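Local atomic coordinates of porin (Rhodobacter capsulatus, PDB entry 2POR), a protein that forms trimeric outer-membrane channels through which small hydrophilic solutes of up to about 0.6 kDa diffuse passively. Residues Gly73-Ala78 / Asn116-Tyr121; Ala131-Asp136 / Glu149-Ala154. One frame throughout, in Å; residues are numbered along the deposited sequence.

Contact 1 of 2, residues Gly73-Ala78 / Asn116-Tyr121. With CA (calcium ion), chain D.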
ATOM      1  N   GLY A  73     -10.836 -11.625 -10.532  1.00 17.35           N
ATOM      2  CA  GLY A  73     -10.193 -11.008  -9.373  1.00 14.94           C
ATOM      3  C   GLY A  73     -11.185 -11.061  -8.239  1.00 13.51           C
ATOM      4  O   GLY A  73     -11.904 -12.049  -8.086  1.00 18.04           O
ATOM      5  N   ASP A  74     -11.343  -9.965  -7.524  1.00 15.69           N
ATOM      6  CA  ASP A  74     -12.286  -9.882  -6.457  1.00 17.65           C
ATOM      7  C   ASP A  74     -13.615  -9.428  -7.065  1.00 22.75           C
ATOM      8  O   ASP A  74     -14.033  -8.285  -6.922  1.00 21.21           O
ATOM      9  CB  ASP A  74     -11.716  -8.911  -5.399  1.00 14.59           C
ATOM     10  CG  ASP A  74     -12.534  -8.757  -4.113  1.00 19.98           C
ATOM     11  OD1 ASP A  74     -13.632  -9.337  -3.991  1.00 18.00           O
ATOM     12  OD2 ASP A  74     -12.073  -8.033  -3.219  1.00 24.40           O
ATOM     13  N   ALA A  75     -14.324 -10.339  -7.718  1.00 18.50           N
ATOM     14  CA  ALA A  75     -15.582 -10.075  -8.422  1.00 19.75           C
ATOM     15  C   ALA A  75     -16.813 -10.445  -7.636  1.00 25.86           C
ATOM     16  O   ALA A  75     -16.756 -11.248  -6.690  1.00 24.49           O
ATOM     17  CB  ALA A  75     -15.604 -10.861  -9.736  1.00 15.70           C
ATOM     18  N   LEU A  76     -17.937  -9.867  -8.000  1.00 18.04           N
ATOM     19  CA  LEU A  76     -19.205 -10.195  -7.420  1.00 15.51           C
ATOM     20  C   LEU A  76     -19.646 -11.500  -7.979  1.00 14.71           C
ATOM     21  O   LEU A  76     -19.123 -11.944  -8.993  1.00 17.59           O
ATOM     22  CB  LEU A  76     -20.260  -9.177  -7.761  1.00 16.00           C
ATOM     23  CG  LEU A  76     -19.941  -7.771  -7.276  1.00 22.46           C
ATOM     24  CD1 LEU A  76     -21.039  -6.868  -7.776  1.00 21.79           C
ATOM     25  CD2 LEU A  76     -19.810  -7.706  -5.743  1.00 22.12           C
ATOM     26  N   GLY A  77     -20.557 -12.206  -7.322  1.00 17.76           N
ATOM     27  CA  GLY A  77     -21.073 -13.402  -7.949  1.00 17.10           C
ATOM     28  C   GLY A  77     -22.210 -12.967  -8.889  1.00 17.15           C
ATOM     29  O   GLY A  77     -22.657 -11.814  -8.785  1.00 18.35           O
ATOM     30  N   ALA A  78     -22.696 -13.852  -9.765  1.00 20.25           N
ATOM     31  CA  ALA A  78     -23.718 -13.542 -10.771  1.00 16.35           C
ATOM     32  C   ALA A  78     -24.972 -12.872 -10.279  1.00 23.67           C
ATOM     33  O   ALA A  78     -25.392 -11.857 -10.847  1.00 22.78           O
ATOM     34  CB  ALA A  78     -24.102 -14.792 -11.445  1.00 18.71           C
ATOM     35  N   ASN A 116      -5.860 -16.327  -5.487  1.00 16.08           N
ATOM     36  CA  ASN A 116      -7.055 -17.060  -5.791  1.00 21.18           C
ATOM     37  C   ASN A 116      -8.156 -16.073  -6.198  1.00 17.53           C
ATOM     38  O   ASN A 116      -9.062 -15.736  -5.421  1.00 18.38           O
ATOM     39  CB  ASN A 116      -7.462 -17.925  -4.554  1.00 13.57           C
ATOM     40  CG  ASN A 116      -8.473 -18.957  -5.035  1.00 13.13           C
ATOM     41  OD1 ASN A 116      -8.212 -19.823  -5.933  1.00 22.25           O
ATOM     42  ND2 ASN A 116      -9.661 -18.870  -4.413  1.00 17.70           N
ATOM     43  N   PRO A 117      -8.119 -15.568  -7.450  1.00 19.89           N
ATOM     44  CA  PRO A 117      -9.191 -14.750  -7.992  1.00 22.27           C
ATOM     45  C   PRO A 117     -10.429 -15.582  -8.331  1.00 18.54           C
ATOM     46  O   PRO A 117     -10.312 -16.797  -8.555  1.00 18.89           O
ATOM     47  CB  PRO A 117      -8.521 -14.090  -9.192  1.00 15.27           C
ATOM     48  CG  PRO A 117      -7.593 -15.166  -9.713  1.00 17.83           C
ATOM     49  CD  PRO A 117      -7.035 -15.741  -8.414  1.00 17.26           C
ATOM     50  N   VAL A 118     -11.631 -14.976  -8.405  1.00 16.16           N
ATOM     51  CA  VAL A 118     -12.821 -15.662  -8.918  1.00 16.43           C
ATOM     52  C   VAL A 118     -13.196 -15.007 -10.283  1.00 25.34           C
ATOM     53  O   VAL A 118     -12.632 -13.965 -10.665  1.00 19.32           O
ATOM     54  CB  VAL A 118     -14.036 -15.587  -7.881  1.00 18.45           C
ATOM     55  CG1 VAL A 118     -13.478 -16.377  -6.642  1.00 15.26           C
ATOM     56  CG2 VAL A 118     -14.497 -14.204  -7.376  1.00 15.58           C
ATOM     57  N   LEU A 119     -14.124 -15.590 -11.028  1.00 20.33           N
ATOM     58  CA  LEU A 119     -14.516 -15.184 -12.378  1.00 20.99           C
ATOM     59  C   LEU A 119     -15.944 -14.680 -12.499  1.00 20.18           C
ATOM     60  O   LEU A 119     -16.857 -15.270 -11.901  1.00 19.36           O
ATOM     61  CB  LEU A 119     -14.294 -16.387 -13.254  1.00 19.83           C
ATOM     62  CG  LEU A 119     -14.498 -16.177 -14.708  1.00 29.38           C
ATOM     63  CD1 LEU A 119     -13.273 -15.492 -15.241  1.00 33.62           C
ATOM     64  CD2 LEU A 119     -14.665 -17.481 -15.399  1.00 28.54           C
ATOM     65  N   LEU A 120     -16.283 -13.617 -13.235  1.00 16.23           N
ATOM     66  CA  LEU A 120     -17.674 -13.196 -13.389  1.00 12.16           C
ATOM     67  C   LEU A 120     -17.843 -12.927 -14.875  1.00 23.81           C
ATOM     68  O   LEU A 120     -17.001 -12.265 -15.477  1.00 18.46           O
ATOM     69  CB  LEU A 120     -17.979 -11.916 -12.664  1.00 14.54           C
ATOM     70  CG  LEU A 120     -19.309 -11.249 -12.911  1.00 17.59           C
ATOM     71  CD1 LEU A 120     -20.440 -12.177 -12.495  1.00 20.38           C
ATOM     72  CD2 LEU A 120     -19.372  -9.942 -12.113  1.00 15.97           C
ATOM     73  N   TYR A 121     -18.847 -13.488 -15.497  1.00 22.12           N
ATOM     74  CA  TYR A 121     -19.127 -13.255 -16.900  1.00 23.52           C
ATOM     75  C   TYR A 121     -20.453 -12.511 -16.954  1.00 22.86           C
ATOM     76  O   TYR A 121     -21.384 -12.956 -16.273  1.00 23.27           O
ATOM     77  CB  TYR A 121     -19.237 -14.579 -17.639  1.00 22.24           C
ATOM     78  CG  TYR A 121     -19.866 -14.425 -19.022  1.00 25.99           C
ATOM     79  CD1 TYR A 121     -19.158 -13.867 -20.077  1.00 34.91           C
ATOM     80  CD2 TYR A 121     -21.182 -14.804 -19.166  1.00 26.29           C
ATOM     81  CE1 TYR A 121     -19.792 -13.689 -21.284  1.00 27.38           C
ATOM     82  CE2 TYR A 121     -21.827 -14.627 -20.363  1.00 35.27           C
ATOM     83  CZ  TYR A 121     -21.125 -14.073 -21.407  1.00 36.17           C
ATOM     84  OH  TYR A 121     -21.811 -13.898 -22.595  1.00 35.43           O
TER
HETATM   85 CA    CA D 304      -7.212 -21.267  -7.197  1.00 19.02          CA
HETATM   86  O   HOH W   1     -17.418 -14.221  -9.144  1.00 21.28           O
HETATM   87  O   HOH W   2      -6.142 -19.388  -8.113  1.00 16.16           O

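Contact 2 of 2, residues Ala131-Asp136 / Glu149-Ala154. With CA (calcium ion), chain D.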
ATOM      1  N   ALA A 131     -25.782 -13.310 -16.116  1.00 24.58           N
ATOM      2  CA  ALA A 131     -24.462 -13.317 -15.469  1.00 21.75           C
ATOM      3  C   ALA A 131     -24.127 -14.751 -15.026  1.00 27.70           C
ATOM      4  O   ALA A 131     -25.043 -15.575 -14.807  1.00 27.02           O
ATOM      5  CB  ALA A 131     -24.495 -12.359 -14.265  1.00 16.82           C
ATOM      6  N   ALA A 132     -22.861 -15.133 -14.989  1.00 24.98           N
ATOM      7  CA  ALA A 132     -22.474 -16.464 -14.543  1.00 25.03           C
ATOM      8  C   ALA A 132     -21.142 -16.310 -13.830  1.00 34.14           C
ATOM      9  O   ALA A 132     -20.299 -15.527 -14.265  1.00 20.34           O
ATOM     10  CB  ALA A 132     -22.310 -17.401 -15.741  1.00 23.74           C
ATOM     11  N   SER A 133     -20.899 -16.977 -12.711  1.00 21.23           N
ATOM     12  CA  SER A 133     -19.655 -16.800 -11.975  1.00 18.46           C
ATOM     13  C   SER A 133     -19.150 -18.134 -11.403  1.00 24.03           C
ATOM     14  O   SER A 133     -19.950 -19.071 -11.268  1.00 22.23           O
ATOM     15  CB  SER A 133     -19.911 -15.826 -10.863  1.00 14.79           C
ATOM     16  OG  SER A 133     -21.120 -16.127 -10.167  1.00 19.72           O
ATOM     17  N   MET A 134     -17.875 -18.302 -11.091  1.00 22.25           N
ATOM     18  CA  MET A 134     -17.393 -19.526 -10.462  1.00 21.58           C
ATOM     19  C   MET A 134     -16.016 -19.302  -9.874  1.00 33.98           C
ATOM     20  O   MET A 134     -15.340 -18.342 -10.283  1.00 19.01           O
ATOM     21  CB  MET A 134     -17.326 -20.635 -11.494  1.00 18.41           C
ATOM     22  CG  MET A 134     -16.243 -20.399 -12.541  1.00 25.36           C
ATOM     23  SD  MET A 134     -16.110 -21.721 -13.761  1.00 35.96           S
ATOM     24  CE  MET A 134     -15.540 -23.061 -12.755  1.00 37.35           C
ATOM     25  N   SER A 135     -15.594 -20.110  -8.901  1.00 18.02           N
ATOM     26  CA  SER A 135     -14.238 -20.045  -8.399  1.00 16.76           C
ATOM     27  C   SER A 135     -13.589 -21.259  -9.018  1.00 16.94           C
ATOM     28  O   SER A 135     -14.274 -22.070  -9.650  1.00 20.09           O
ATOM     29  CB  SER A 135     -14.216 -20.102  -6.862  1.00 20.02           C
ATOM     30  OG  SER A 135     -14.864 -21.264  -6.346  1.00 20.86           O
ATOM     31  N   ASP A 136     -12.293 -21.464  -8.893  1.00 16.31           N
ATOM     32  CA  ASP A 136     -11.683 -22.554  -9.591  1.00 16.45           C
ATOM     33  C   ASP A 136     -11.580 -23.868  -8.785  1.00 22.62           C
ATOM     34  O   ASP A 136     -11.034 -24.823  -9.348  1.00 22.11           O
ATOM     35  CB  ASP A 136     -10.293 -22.114 -10.047  1.00 18.28           C
ATOM     36  CG  ASP A 136      -9.263 -21.757  -8.993  1.00 26.65           C
ATOM     37  OD1 ASP A 136      -9.296 -22.147  -7.824  1.00 23.99           O
ATOM     38  OD2 ASP A 136      -8.317 -21.041  -9.301  1.00 20.64           O
ATOM     39  N   GLU A 149     -17.469 -22.347  -5.654  1.00 17.81           N
ATOM     40  CA  GLU A 149     -18.755 -21.678  -5.729  1.00 17.51           C
ATOM     41  C   GLU A 149     -19.104 -21.466  -7.191  1.00 20.63           C
ATOM     42  O   GLU A 149     -18.191 -21.516  -8.035  1.00 18.55           O
ATOM     43  CB  GLU A 149     -18.728 -20.337  -5.045  1.00 19.12           C
ATOM     44  CG  GLU A 149     -17.637 -19.399  -5.578  1.00 18.36           C
ATOM     45  CD  GLU A 149     -17.477 -18.090  -4.844  1.00 20.39           C
ATOM     46  OE1 GLU A 149     -18.138 -17.871  -3.823  1.00 21.55           O
ATOM     47  OE2 GLU A 149     -16.661 -17.284  -5.301  1.00 21.49           O
ATOM     48  N   MET A 150     -20.395 -21.294  -7.449  1.00 18.17           N
ATOM     49  CA  MET A 150     -20.905 -21.053  -8.808  1.00 20.14           C
ATOM     50  C   MET A 150     -22.248 -20.397  -8.708  1.00 28.58           C
ATOM     51  O   MET A 150     -22.993 -20.657  -7.764  1.00 27.20           O
ATOM     52  CB  MET A 150     -21.200 -22.285  -9.619  1.00 27.78           C
ATOM     53  CG  MET A 150     -20.020 -23.093 -10.022  1.00 64.16           C
ATOM     54  SD  MET A 150     -20.530 -24.824 -10.059  1.00 78.93           S
ATOM     55  CE  MET A 150     -19.068 -25.398 -10.891  1.00 70.32           C
ATOM     56  N   ALA A 151     -22.638 -19.568  -9.671  1.00 21.76           N
ATOM     57  CA  ALA A 151     -23.961 -18.965  -9.656  1.00 22.34           C
ATOM     58  C   ALA A 151     -24.294 -18.565 -11.097  1.00 22.98           C
ATOM     59  O   ALA A 151     -23.397 -18.468 -11.972  1.00 20.23           O
ATOM     60  CB  ALA A 151     -23.996 -17.720  -8.804  1.00 15.31           C
ATOM     61  N   VAL A 152     -25.585 -18.465 -11.345  1.00 21.53           N
ATOM     62  CA  VAL A 152     -26.092 -18.051 -12.647  1.00 23.07           C
ATOM     63  C   VAL A 152     -27.277 -17.134 -12.302  1.00 29.71           C
ATOM     64  O   VAL A 152     -27.955 -17.323 -11.279  1.00 27.21           O
ATOM     65  CB  VAL A 152     -26.530 -19.319 -13.548  1.00 25.13           C
ATOM     66  CG1 VAL A 152     -25.324 -20.201 -13.844  0.53 28.48           C
ATOM     67  CG2 VAL A 152     -27.605 -20.135 -12.850  0.53 23.43           C
ATOM     68  N   ALA A 153     -27.535 -16.059 -13.061  1.00 27.54           N
ATOM     69  CA  ALA A 153     -28.677 -15.186 -12.806  1.00 23.02           C
ATOM     70  C   ALA A 153     -29.138 -14.556 -14.135  1.00 25.00           C
ATOM     71  O   ALA A 153     -28.323 -14.425 -15.067  1.00 23.08           O
ATOM     72  CB  ALA A 153     -28.280 -14.082 -11.830  1.00 20.58           C
ATOM     73  N   ALA A 154     -30.401 -14.193 -14.263  1.00 25.22           N
ATOM     74  CA  ALA A 154     -30.912 -13.548 -15.467  1.00 31.60           C
ATOM     75  C   ALA A 154     -31.864 -12.482 -15.037  1.00 28.50           C
ATOM     76  O   ALA A 154     -32.477 -12.592 -13.978  1.00 28.42           O
ATOM     77  CB  ALA A 154     -31.669 -14.495 -16.331  1.00 24.29           C
TER
HETATM   78 CA    CA D 304      -7.212 -21.267  -7.197  1.00 19.02          CA
HETATM   79  O   HOH W   2      -6.142 -19.388  -8.113  1.00 16.16           O

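Contact 1 of 2, residues Gly73-Ala78 / Asn116-Tyr121
Gly73 and Val118 form an antiparallel, hydrogen-bonded bridge that joins the end of strand 68-73 to the start of strand 118-125, neighbours in the 16-stranded porin barrel. Gly73 N donates to Val118 O at 3.0 Å, and Val118 N donates back to Gly73 O. Past this one bridge the chain leaves the sheet: Asp74 centres an inverse gamma turn, and 75-78 passes over the side chains of Val118 and Leu120 on its way to helix 78-83. Ala75 carries this packing, its CB 3.9 Å from Leu120 CB and 4.2 Å from Val118 CG2. In Leu120 a chi1 of 171° puts CG anti to the backbone N, on the side of the loop; beyond it CD1 and CD2 each lie 3.7 Å from Leu76 O, and CD1 also reaches Ala78 N. The same Leu76 O accepts a hydrogen bond from a water that gives its other to Leu119 O, a bridge between the departing loop and the strand. At the other end, Pro117 CB lies 3.5 Å from Gly73 CA. Leu119, pointing away from the loop unlike Leu120, packs on Phe21 of a neighbouring subunit. Just before the proline, Asn116 turns away from the loop and binds a calcium ion through OD1, at 2.2 Å.

Contact 2 of 2, residues Ala131-Asp136 / Glu149-Ala154
Strands 128-134 and 148-158 pair edge to edge as neighbours in the wall of the antiparallel beta-barrel, their short segments running at 177° with axes 4.6 Å apart. Ala131-Ala153 and Ser133-Ala151 are hydrogen-bonded pairs; Ala132-Val152 and Met134-Met150 are the non-hydrogen-bonded pairs between them and beyond. In the latter the CA atoms close in, and CA-H...O contacts such as Met134 CA to Glu149 O, 3.2 Å, supplement the ladder. Side chains alternate between two faces. Ala131, Ser133, Ala151 and Ala153 share one, which helix 78-83 covers: Ala78 packs on Ala131 and Ala151, Leu82 on Ala131 and Ala153, and the small residues here are consistent with a close approach of the helix. On the other face Met134 CB meets Met150 CG at 3.9 Å, and Met134 also touches bound detergent and Phe21 of a neighbouring subunit, as suits the outer surface of a trimeric membrane barrel. At Ser135 a side chain takes part in the pairing, alongside the backbone bond from Ser135 N to Glu149 O. Glu149 CG lies 3.4 Å from Ser135 OG, and Glu149 OE1 is hydrogen-bonded to Gly107 N. In Ser135 a chi1 of 57° puts OG where it accepts the N-H of Glu149 nearly straight on, OG to Glu149 N 2.9 Å at 167°.

How the contacts relate
Contacts 1 and 2 lie in one barrel wall, their centres 8 Å apart, and their two strand pairings are separated by one more, that of strands 118-125 and 128-134. Through it the contacts are joined in the sheet, where Tyr121 N lies 2.8 Å from Ala132 O, a probable hydrogen bond. A second join runs inside the barrel: Ala78 N, at the start of helix 78-83, is hydrogen-bonded to Ser133 OG at 2.8 Å. Both contacts also end at the same calcium ion. Asn116 OD1 of contact 1 and the bidentate carboxylate of Asp136 of contact 2 bind it together with a shared water, the carbonyls of Lys138 and Gly140, and Asn20 OD1 of a neighbouring subunit, which places this site at the trimer interface.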